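Local coordinates for beta-lactamase-like protein (Novosphingobium pentaromativorans US6-1, PDB 6AUF), which probably hydrolyses beta-lactam antibiotics as a class B3 metallo-beta-lactamase, using two zinc ions bound in its active site, at residues 39-44 with 77-82; 61-66 with 72-77; 104-107 with 111-114; 210-215 with 237-242. All coordinates share one frame; numbering follows the deposited sequence.

Contact 1. Residues 39-44 with 77-82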
loop_
_atom_site.group_PDB
_atom_site.type_symbol
_atom_site.label_atom_id
_atom_site.label_comp_id
_atom_site.label_asym_id
_atom_site.label_seq_id
_atom_site.Cartn_x
_atom_site.Cartn_y
_atom_site.Cartn_z
ATOM N N GLY A 39 14.178 6.600 -6.256
ATOM C CA GLY A 39 14.156 5.724 -5.106
ATOM C C GLY A 39 13.388 4.428 -5.255
ATOM O O GLY A 39 13.636 3.491 -4.489
ATOM N N TRP A 40 12.467 4.351 -6.226
ATOM C CA TRP A 40 11.502 3.249 -6.246
ATOM C C TRP A 40 12.191 1.894 -6.248
ATOM O O TRP A 40 11.804 0.996 -5.494
ATOM C CB TRP A 40 10.570 3.361 -7.447
ATOM C CG TRP A 40 9.573 4.472 -7.336
ATOM C CD1 TRP A 40 9.502 5.423 -6.355
ATOM C CD2 TRP A 40 8.511 4.755 -8.247
ATOM N NE1 TRP A 40 8.463 6.284 -6.606
ATOM C CE2 TRP A 40 7.833 5.890 -7.759
ATOM C CE3 TRP A 40 8.067 4.162 -9.434
ATOM C CZ2 TRP A 40 6.732 6.441 -8.416
ATOM C CZ3 TRP A 40 6.975 4.712 -10.085
ATOM C CH2 TRP A 40 6.327 5.840 -9.578
ATOM N N SER A 41 13.207 1.716 -7.095
ATOM C CA SER A 41 13.955 0.467 -7.131
ATOM C C SER A 41 15.288 0.581 -6.405
ATOM O O SER A 41 16.191 -0.240 -6.620
ATOM C CB SER A 41 14.161 0.015 -8.576
ATOM O OG SER A 41 12.917 -0.327 -9.168
ATOM N N HIS A 42 15.421 1.577 -5.551
ATOM C CA HIS A 42 16.666 1.892 -4.875
ATOM C C HIS A 42 16.671 1.278 -3.487
ATOM O O HIS A 42 15.725 1.496 -2.715
ATOM C CB HIS A 42 16.843 3.398 -4.777
ATOM C CG HIS A 42 18.188 3.803 -4.284
ATOM N ND1 HIS A 42 18.559 3.673 -2.965
ATOM C CD2 HIS A 42 19.260 4.312 -4.933
ATOM C CE1 HIS A 42 19.798 4.096 -2.818
ATOM N NE2 HIS A 42 20.242 4.492 -3.996
ATOM N N PRO A 43 17.696 0.512 -3.131
ATOM C CA PRO A 43 17.632 -0.267 -1.891
ATOM C C PRO A 43 17.712 0.620 -0.660
ATOM O O PRO A 43 18.473 1.584 -0.610
ATOM C CB PRO A 43 18.844 -1.196 -1.990
ATOM C CG PRO A 43 19.301 -1.094 -3.429
ATOM C CD PRO A 43 18.962 0.290 -3.844
ATOM N N ALA A 44 16.905 0.282 0.331
ATOM C CA ALA A 44 16.828 0.923 1.626
ATOM C C ALA A 44 17.071 -0.115 2.712
ATOM O O ALA A 44 16.729 -1.289 2.541
ATOM C CB ALA A 44 15.456 1.581 1.847
ATOM N N SER A 77 5.063 -5.632 -3.332
ATOM C CA SER A 77 6.346 -6.111 -3.797
ATOM C C SER A 77 7.306 -4.996 -4.170
ATOM O O SER A 77 8.512 -5.246 -4.267
ATOM C CB SER A 77 6.145 -7.012 -5.022
ATOM O OG SER A 77 5.656 -6.244 -6.112
ATOM N N GLY A 78 6.813 -3.782 -4.381
ATOM C CA GLY A 78 7.595 -2.763 -5.032
ATOM C C GLY A 78 7.591 -2.995 -6.529
ATOM O O GLY A 78 6.918 -3.899 -7.038
ATOM N N PRO A 79 8.355 -2.189 -7.264
ATOM C CA PRO A 79 8.340 -2.275 -8.733
ATOM C C PRO A 79 8.702 -3.662 -9.247
ATOM O O PRO A 79 9.086 -4.572 -8.507
ATOM C CB PRO A 79 9.374 -1.228 -9.153
ATOM C CG PRO A 79 9.369 -0.230 -8.020
ATOM C CD PRO A 79 9.137 -1.038 -6.775
ATOM N N ALA A 80 8.591 -3.809 -10.569
ATOM C CA ALA A 80 8.706 -5.131 -11.175
ATOM C C ALA A 80 10.079 -5.749 -10.961
ATOM O O ALA A 80 10.204 -6.978 -10.959
ATOM C CB ALA A 80 8.393 -5.058 -12.668
ATOM N N ASP A 81 11.118 -4.936 -10.783
ATOM C CA ASP A 81 12.473 -5.464 -10.640
ATOM C C ASP A 81 12.928 -5.555 -9.193
ATOM O O ASP A 81 14.102 -5.842 -8.945
ATOM C CB ASP A 81 13.479 -4.612 -11.428
ATOM C CG ASP A 81 13.564 -3.171 -10.919
ATOM O OD1 ASP A 81 12.824 -2.820 -9.971
ATOM O OD2 ASP A 81 14.359 -2.382 -11.475
ATOM N N ALA A 82 12.038 -5.323 -8.235
ATOM C CA ALA A 82 12.449 -5.094 -6.858
ATOM C C ALA A 82 12.353 -6.329 -5.971
ATOM O O ALA A 82 12.682 -6.243 -4.785
ATOM C CB ALA A 82 11.620 -3.953 -6.252
#
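Ser41 and Asp81 join two loops through a single side-chain hydrogen bond, the hydroxyl OG of Ser41 donating to OD1 of Asp81 over 2.6 Å. The carboxylate receives it on its syn lone pair, the side facing its other oxygen. Asp81 reaches across because its CG stands between its own backbone N and carbonyl carbon (chi1 63°), which brings the carboxylate nearer the serine than the start of the side chain would suggest. Ser41 turns OG anti to its carbonyl carbon (chi1 -66°), and a short side chain suits the close approach of the chains here, the CA atoms of Ser41 and Ala82 being 5.8 Å apart. Next to this bond is Pro79: its CB is 3.7 Å from Ser41 OG, and its CG is 3.8 Å from Trp40 CB. The CD of the same ring lies 3.6 Å from Trp40 O, a carbonyl that accepts a hydrogen bond from Thr58. Pro79 opens a type I turn to Ala82 that places Asp81, and its rigid, apolar ring suits packing against Trp40 CB. Of the Trp40 side chain, only CB takes part; the indole leads away to meet the ring of His251, a zinc ligand. The pairing of one hydroxyl with one carboxylate oxygen implies a directional bond that solvent, reaching the exposed Asp81, would probably weaken.

Contact 2. Residues 61-66 with 72-77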
loop_
_atom_site.group_PDB
_atom_site.type_symbol
_atom_site.label_atom_id
_atom_site.label_comp_id
_atom_site.label_asym_id
_atom_site.label_seq_id
_atom_site.Cartn_x
_atom_site.Cartn_y
_atom_site.Cartn_z
ATOM N N ILE A 61 9.290 2.953 -2.524
ATOM C CA ILE A 61 8.063 2.169 -2.459
ATOM C C ILE A 61 8.095 1.311 -1.204
ATOM O O ILE A 61 9.090 0.630 -0.938
ATOM C CB ILE A 61 7.881 1.288 -3.708
ATOM C CG1 ILE A 61 7.865 2.145 -4.979
ATOM C CG2 ILE A 61 6.607 0.473 -3.575
ATOM C CD1 ILE A 61 6.658 3.097 -5.088
ATOM N N ALA A 62 7.002 1.322 -0.451
ATOM C CA ALA A 62 6.940 0.525 0.763
ATOM C C ALA A 62 6.683 -0.941 0.444
ATOM O O ALA A 62 6.189 -1.308 -0.623
ATOM C CB ALA A 62 5.850 1.036 1.711
ATOM N N SER A 63 7.050 -1.781 1.402
ATOM C CA SER A 63 6.717 -3.198 1.405
ATOM C C SER A 63 6.688 -3.596 2.870
ATOM O O SER A 63 7.675 -3.367 3.579
ATOM C CB SER A 63 7.740 -4.020 0.620
ATOM O OG SER A 63 7.275 -5.347 0.435
ATOM N N ILE A 64 5.560 -4.141 3.335
ATOM C CA ILE A 64 5.309 -4.333 4.761
ATOM C C ILE A 64 5.345 -5.814 5.099
ATOM O O ILE A 64 4.680 -6.625 4.446
ATOM C CB ILE A 64 3.968 -3.723 5.178
ATOM C CG1 ILE A 64 3.888 -2.265 4.696
ATOM C CG2 ILE A 64 3.787 -3.867 6.680
ATOM C CD1 ILE A 64 5.021 -1.383 5.182
ATOM N N LEU A 65 6.110 -6.162 6.130
ATOM C CA LEU A 65 6.212 -7.530 6.616
ATOM C C LEU A 65 5.611 -7.601 8.010
ATOM O O LEU A 65 5.920 -6.771 8.871
ATOM C CB LEU A 65 7.668 -8.016 6.640
ATOM C CG LEU A 65 7.870 -9.390 7.288
ATOM C CD1 LEU A 65 7.051 -10.427 6.556
ATOM C CD2 LEU A 65 9.325 -9.787 7.311
ATOM N N VAL A 66 4.755 -8.591 8.227
ATOM C CA VAL A 66 4.024 -8.735 9.475
ATOM C C VAL A 66 4.246 -10.157 9.958
ATOM O O VAL A 66 3.859 -11.113 9.277
ATOM C CB VAL A 66 2.529 -8.418 9.299
ATOM C CG1 VAL A 66 1.756 -8.795 10.524
ATOM C CG2 VAL A 66 2.342 -6.938 9.023
ATOM N N HIS A 72 4.310 -15.436 8.291
ATOM C CA HIS A 72 4.227 -13.996 8.117
ATOM C C HIS A 72 3.272 -13.621 6.987
ATOM O O HIS A 72 2.852 -14.454 6.176
ATOM C CB HIS A 72 5.614 -13.412 7.849
ATOM C CG HIS A 72 6.678 -14.013 8.707
ATOM N ND1 HIS A 72 6.622 -13.985 10.083
ATOM C CD2 HIS A 72 7.808 -14.686 8.387
ATOM C CE1 HIS A 72 7.679 -14.607 10.575
ATOM N NE2 HIS A 72 8.411 -15.044 9.566
ATOM N N VAL A 73 2.935 -12.335 6.954
ATOM C CA VAL A 73 2.204 -11.719 5.857
ATOM C C VAL A 73 3.053 -10.582 5.304
ATOM O O VAL A 73 3.796 -9.917 6.033
ATOM C CB VAL A 73 0.813 -11.222 6.306
ATOM C CG1 VAL A 73 0.038 -10.631 5.137
ATOM C CG2 VAL A 73 0.038 -12.365 6.932
ATOM N N LEU A 74 2.963 -10.384 3.993
ATOM C CA LEU A 74 3.759 -9.388 3.291
ATOM C C LEU A 74 2.838 -8.620 2.354
ATOM O O LEU A 74 2.062 -9.233 1.614
ATOM C CB LEU A 74 4.907 -10.053 2.511
ATOM C CG LEU A 74 5.776 -9.122 1.657
ATOM C CD1 LEU A 74 6.642 -8.213 2.525
ATOM C CD2 LEU A 74 6.632 -9.892 0.650
ATOM N N ILE A 75 2.905 -7.289 2.401
ATOM C CA ILE A 75 2.046 -6.426 1.596
ATOM C C ILE A 75 2.917 -5.652 0.613
ATOM O O ILE A 75 3.799 -4.885 1.022
ATOM C CB ILE A 75 1.221 -5.462 2.461
ATOM C CG1 ILE A 75 0.528 -6.210 3.593
ATOM C CG2 ILE A 75 0.190 -4.701 1.599
ATOM C CD1 ILE A 75 -0.175 -5.283 4.565
ATOM N N ASP A 76 2.659 -5.849 -0.680
ATOM C CA ASP A 76 3.311 -5.123 -1.762
ATOM C C ASP A 76 4.707 -5.650 -2.052
ATOM O O ASP A 76 5.443 -6.064 -1.150
ATOM C CB ASP A 76 3.367 -3.628 -1.461
ATOM C CG ASP A 76 2.024 -2.958 -1.635
ATOM O OD1 ASP A 76 1.144 -3.572 -2.271
ATOM O OD2 ASP A 76 1.847 -1.825 -1.148
ATOM N N SER A 77 5.063 -5.632 -3.332
ATOM C CA SER A 77 6.346 -6.111 -3.797
ATOM C C SER A 77 7.306 -4.996 -4.170
ATOM O O SER A 77 8.512 -5.246 -4.267
ATOM C CB SER A 77 6.145 -7.012 -5.022
ATOM O OG SER A 77 5.656 -6.244 -6.112
HETATM O O HOH W 1 3.875 -0.138 -2.150
#
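This is a buried antiparallel beta hairpin, strands 64-66 and 72-75, within the N-terminal sheet of the metallo-beta-lactamase fold. Two hydrogen-bonded pairs hold it: Ile64 N reaches Ile75 O at 3.0 Å and Ile75 N returns to Ile64 O; Val66 N meets Val73 O at 2.7 Å, with Val73 N answering to Val66 O. Between them Leu65 and Leu74 form a non-hydrogen-bonded pair on the opposite face from the branched Ile64, Ile75, Val66 and Val73, residue types that suit extended chain. Leu65 holds CG anti to its backbone N (chi1 173°) and, with chi2 at 59°, sets CD1 3.6 Å from His72 CB, while Leu74 CD1 packs 3.6 Å from Ser63 OG. Beyond the Ile64-Ile75 pair, away from the hairpin turn, Ser63 OG donates to Asp76 O at 2.5 Å, from 37° out of the carbonyl plane. The buried carboxylate of Asp76 is well supplied: OD1 accepts from Ser106 N, while OD2 bonds to Tyr208 and to a water that also reaches Ala62 O. Strand 100-104 flanks 72-75 in parallel and strand 53-55 pairs with 64-66, while Leu175, Leu177 and Tyr208 of the second sheet cover the isoleucine and valine face.

Contact 3. Residues 104-107 with 111-114. With ZN (zinc ion), chain B; ZN (zinc ion), chain C.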
loop_
_atom_site.group_PDB
_atom_site.type_symbol
_atom_site.label_atom_id
_atom_site.label_comp_id
_atom_site.label_asym_id
_atom_site.label_seq_id
_atom_site.Cartn_x
_atom_site.Cartn_y
_atom_site.Cartn_z
ATOM N N LEU A 104 -0.208 -9.715 0.108
ATOM C CA LEU A 104 -1.321 -8.807 -0.105
ATOM C C LEU A 104 -0.826 -7.607 -0.900
ATOM O O LEU A 104 0.376 -7.452 -1.145
ATOM C CB LEU A 104 -1.927 -8.351 1.227
ATOM C CG LEU A 104 -2.197 -9.463 2.237
ATOM C CD1 LEU A 104 -2.621 -8.863 3.562
ATOM C CD2 LEU A 104 -3.248 -10.449 1.719
ATOM N N THR A 105 -1.768 -6.754 -1.305
ATOM C CA THR A 105 -1.448 -5.578 -2.103
ATOM C C THR A 105 -2.240 -4.379 -1.614
ATOM O O THR A 105 -3.349 -4.512 -1.095
ATOM C CB THR A 105 -1.742 -5.776 -3.599
ATOM O OG1 THR A 105 -3.103 -6.191 -3.787
ATOM C CG2 THR A 105 -0.790 -6.796 -4.192
ATOM N N SER A 106 -1.637 -3.203 -1.771
ATOM C CA SER A 106 -2.373 -1.958 -1.586
ATOM C C SER A 106 -3.251 -1.698 -2.811
ATOM O O SER A 106 -4.482 -1.707 -2.718
ATOM C CB SER A 106 -1.401 -0.808 -1.337
ATOM O OG SER A 106 -0.490 -0.742 -2.417
ATOM N N HIS A 107 -2.631 -1.491 -3.975
ATOM C CA HIS A 107 -3.395 -1.285 -5.197
ATOM C C HIS A 107 -2.615 -1.863 -6.370
ATOM O O HIS A 107 -1.498 -2.348 -6.219
ATOM C CB HIS A 107 -3.783 0.193 -5.379
ATOM C CG HIS A 107 -2.675 1.087 -5.846
ATOM N ND1 HIS A 107 -2.015 1.958 -5.005
ATOM C CD2 HIS A 107 -2.159 1.296 -7.080
ATOM C CE1 HIS A 107 -1.136 2.659 -5.701
ATOM N NE2 HIS A 107 -1.192 2.265 -6.960
ATOM N N ASP A 111 4.277 -0.282 -9.877
ATOM C CA ASP A 111 5.255 0.200 -8.908
ATOM C C ASP A 111 5.030 -0.394 -7.524
ATOM O O ASP A 111 5.950 -0.386 -6.698
ATOM C CB ASP A 111 5.194 1.722 -8.830
ATOM C CG ASP A 111 3.776 2.219 -8.669
ATOM O OD1 ASP A 111 2.897 1.643 -9.348
ATOM O OD2 ASP A 111 3.534 3.148 -7.865
ATOM N N HIS A 112 3.824 -0.886 -7.243
ATOM C CA HIS A 112 3.539 -1.473 -5.943
ATOM C C HIS A 112 3.409 -2.982 -5.973
ATOM O O HIS A 112 3.736 -3.641 -4.984
ATOM C CB HIS A 112 2.254 -0.877 -5.368
ATOM C CG HIS A 112 2.313 0.601 -5.187
ATOM N ND1 HIS A 112 2.857 1.191 -4.066
ATOM C CD2 HIS A 112 1.912 1.614 -5.989
ATOM C CE1 HIS A 112 2.779 2.503 -4.180
ATOM N NE2 HIS A 112 2.207 2.786 -5.337
ATOM N N ALA A 113 2.934 -3.538 -7.082
ATOM C CA ALA A 113 2.688 -4.966 -7.204
ATOM C C ALA A 113 3.483 -5.564 -8.352
ATOM O O ALA A 113 3.279 -6.734 -8.696
ATOM C CB ALA A 113 1.181 -5.235 -7.380
ATOM N N GLY A 114 4.399 -4.791 -8.937
ATOM C CA GLY A 114 5.055 -5.204 -10.166
ATOM C C GLY A 114 5.764 -6.546 -10.095
ATOM O O GLY A 114 5.912 -7.225 -11.117
HETATM ZN ZN ZN B . 2.425 4.489 -6.296
HETATM ZN ZN ZN C . -0.998 3.843 -8.311
#
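The imidazoles of His107 and His112 meet obliquely, planes at 58° and centroids 4.4 Å apart. Their closest atoms are His107 CE1 and His112 CD2, at 3.2 Å. Each ring gives its NE2 to a different zinc: His107 NE2 lies 2.1 Å from one ion, and His112 NE2 lies 2.0 Å from the other, where Asp111 OD2 is a further ligand at 2.3 Å. The CB of His112 already points from the short helix to the loop, and chi1 of -60° sets its ring beside that of His107. Two neighbouring metals are thus bound from a single stretch of chain, the His-X-His-X-Asp-His motif of the superfamily. His109 and His185 complete the first site's protein ligands; His251 joins the second. Histidine suits these positions because one nitrogen can bind metal while the other is anchored, as His107 ND1 is by Asp210. Beside the rings, small side chains meet: the methyls Thr105 CG2 and Ala113 CB touch at 4.1 Å, and Ser106 OG comes near His112 CB. The loop follows strand 100-104, whose Leu104 bonds through its backbone to Leu74 of strand 72-75 and to Asp76 just after it; in helix 110-113, His112 bonds likewise to Ser77 and Gly78.

Contact 4. Residues 210-215 with 237-242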
loop_
_atom_site.group_PDB
_atom_site.type_symbol
_atom_site.label_atom_id
_atom_site.label_comp_id
_atom_site.label_asym_id
_atom_site.label_seq_id
_atom_site.Cartn_x
_atom_site.Cartn_y
_atom_site.Cartn_z
ATOM N N ASP A 210 -3.758 2.998 1.551
ATOM C CA ASP A 210 -3.295 3.070 0.175
ATOM C C ASP A 210 -3.082 4.512 -0.270
ATOM O O ASP A 210 -3.612 5.458 0.322
ATOM C CB ASP A 210 -4.318 2.403 -0.736
ATOM C CG ASP A 210 -3.767 2.106 -2.095
ATOM O OD1 ASP A 210 -2.556 2.353 -2.330
ATOM O OD2 ASP A 210 -4.554 1.604 -2.923
ATOM N N SER A 211 -2.294 4.675 -1.341
ATOM C CA SER A 211 -2.261 5.952 -2.050
ATOM C C SER A 211 -3.685 6.448 -2.267
ATOM O O SER A 211 -4.592 5.659 -2.548
ATOM C CB SER A 211 -1.563 5.803 -3.403
ATOM O OG SER A 211 -0.443 4.950 -3.297
ATOM N N ALA A 212 -3.888 7.760 -2.144
ATOM C CA ALA A 212 -5.237 8.311 -2.239
ATOM C C ALA A 212 -5.329 9.417 -3.285
ATOM O O ALA A 212 -6.280 10.211 -3.265
ATOM C CB ALA A 212 -5.716 8.819 -0.879
ATOM N N THR A 213 -4.369 9.468 -4.201
ATOM C CA THR A 213 -4.281 10.546 -5.172
ATOM C C THR A 213 -5.209 10.263 -6.343
ATOM O O THR A 213 -5.187 9.163 -6.903
ATOM C CB THR A 213 -2.834 10.690 -5.654
ATOM O OG1 THR A 213 -2.365 9.419 -6.128
ATOM C CG2 THR A 213 -1.929 11.137 -4.503
ATOM N N THR A 214 -6.033 11.248 -6.705
ATOM C CA THR A 214 -6.935 11.137 -7.856
ATOM C C THR A 214 -6.243 11.737 -9.069
ATOM O O THR A 214 -6.287 12.953 -9.286
ATOM C CB THR A 214 -8.253 11.853 -7.593
ATOM O OG1 THR A 214 -7.977 13.201 -7.192
ATOM C CG2 THR A 214 -9.082 11.129 -6.520
ATOM N N ILE A 215 -5.612 10.883 -9.870
ATOM C CA ILE A 215 -4.806 11.329 -10.999
ATOM C C ILE A 215 -5.143 10.459 -12.194
ATOM O O ILE A 215 -5.563 9.310 -12.045
ATOM C CB ILE A 215 -3.286 11.283 -10.692
ATOM C CG1 ILE A 215 -2.861 9.888 -10.226
ATOM C CG2 ILE A 215 -2.907 12.362 -9.663
ATOM C CD1 ILE A 215 -1.397 9.804 -9.746
ATOM N N SER A 237 -13.978 8.094 2.406
ATOM C CA SER A 237 -14.716 7.970 3.649
ATOM C C SER A 237 -14.191 6.804 4.476
ATOM O O SER A 237 -14.019 6.932 5.692
ATOM C CB SER A 237 -16.211 7.826 3.353
ATOM O OG SER A 237 -16.875 7.192 4.432
ATOM N N ARG A 238 -13.902 5.674 3.833
ATOM C CA ARG A 238 -13.361 4.535 4.568
ATOM C C ARG A 238 -11.938 4.796 5.063
ATOM O O ARG A 238 -11.587 4.407 6.184
ATOM C CB ARG A 238 -13.416 3.284 3.693
ATOM C CG ARG A 238 -14.869 2.748 3.554
ATOM C CD ARG A 238 -14.999 1.730 2.449
ATOM N NE ARG A 238 -16.380 1.314 2.268
ATOM C CZ ARG A 238 -16.797 0.485 1.316
ATOM N NH1 ARG A 238 -15.948 -0.041 0.451
ATOM N NH2 ARG A 238 -18.074 0.183 1.236
ATOM N N ILE A 239 -11.102 5.438 4.242
ATOM C CA ILE A 239 -9.739 5.723 4.659
ATOM C C ILE A 239 -9.754 6.575 5.921
ATOM O O ILE A 239 -8.991 6.329 6.871
ATOM C CB ILE A 239 -8.961 6.407 3.517
ATOM C CG1 ILE A 239 -8.534 5.398 2.463
ATOM C CG2 ILE A 239 -7.725 7.132 4.060
ATOM C CD1 ILE A 239 -7.957 6.070 1.236
ATOM N N ALA A 240 -10.644 7.569 5.958
ATOM C CA ALA A 240 -10.644 8.528 7.051
ATOM C C ALA A 240 -11.066 7.890 8.362
ATOM O O ALA A 240 -10.740 8.423 9.434
ATOM C CB ALA A 240 -11.565 9.702 6.718
ATOM N N GLN A 241 -11.752 6.749 8.296
ATOM C CA GLN A 241 -12.322 6.104 9.465
ATOM C C GLN A 241 -11.597 4.831 9.863
ATOM O O GLN A 241 -12.035 4.161 10.804
ATOM C CB GLN A 241 -13.805 5.794 9.217
ATOM C CG GLN A 241 -14.709 6.956 9.554
ATOM C CD GLN A 241 -15.832 7.083 8.580
ATOM O OE1 GLN A 241 -15.754 7.871 7.627
ATOM N NE2 GLN A 241 -16.891 6.299 8.791
ATOM N N LEU A 242 -10.528 4.469 9.162
ATOM C CA LEU A 242 -9.708 3.329 9.563
ATOM C C LEU A 242 -9.264 3.481 11.015
ATOM O O LEU A 242 -8.917 4.593 11.441
ATOM C CB LEU A 242 -8.466 3.222 8.673
ATOM C CG LEU A 242 -8.666 3.104 7.168
ATOM C CD1 LEU A 242 -7.331 3.015 6.439
ATOM C CD2 LEU A 242 -9.574 1.884 6.857
#
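An irregular loop passes the last turns of helix 226-241, coming nearest at Asp210 and Ile239, whose CA atoms are 8.3 Å apart. One side chain spans most of that gap. Ile239 places CG1 anti to its carbonyl carbon (chi1 -77°) and extends onward (chi2 171°), so that its terminal CD1 reaches the loop, touching Ala212 CB at 4.1 Å. The same methyl lies 4.5 Å from Asp210 O. The branched isoleucine extends its ethyl arm to a small alanine here, and no hydrogen bond crosses the interface; it is a slight van der Waals touch, mainly apolar, between buried residues. In the alpha-beta/beta-alpha sandwich of metallo-beta-lactamases, this helix lies on the outside of the second sheet, and Ile239 also rests on Ser191 of strand 190-197. Helix 272-292 closes in from another direction, with Ala280 against Ala212 and the hydroxyl of Tyr276 bonded to Asp210 O. While its backbone borders the isoleucine, Asp210 directs its carboxylate away, CG anti to its own backbone N (chi1 -165°). There OD2 bonds to Ser189 and OD1 serves His107, consistent with a second-shell role in orienting that zinc ligand. Further along, Ser211 OG and Thr213 OG1 hydrogen-bond a citrate, probably from the crystallisation liquor.

Contacts 1, 2 and 3 touch one another on one side of the zinc site; contact 3 holds ligands of both ions, while Asp76 of contact 2 has its side chain about 8 Å from a zinc ion. Contacts 1 and 2 share Ser77 and touch where Trp40 CG lies 3.7 Å from Ile61 CG1. Contact 3 joins both: His112 O is 2.9 Å from Ser77 N, and Leu104 N is 2.8 Å from Leu74 O, so the hairpin lies beside the strand that leads into the metal-binding loop. Contact 4 reaches the site from the other sheet, through Asp210 OD1 at 2.8 Å from His107 ND1; its centre stands about 23 Å from that of contact 1. Trp40 and Ser211 both approach the bound citrate, which probably marks the active-site pocket.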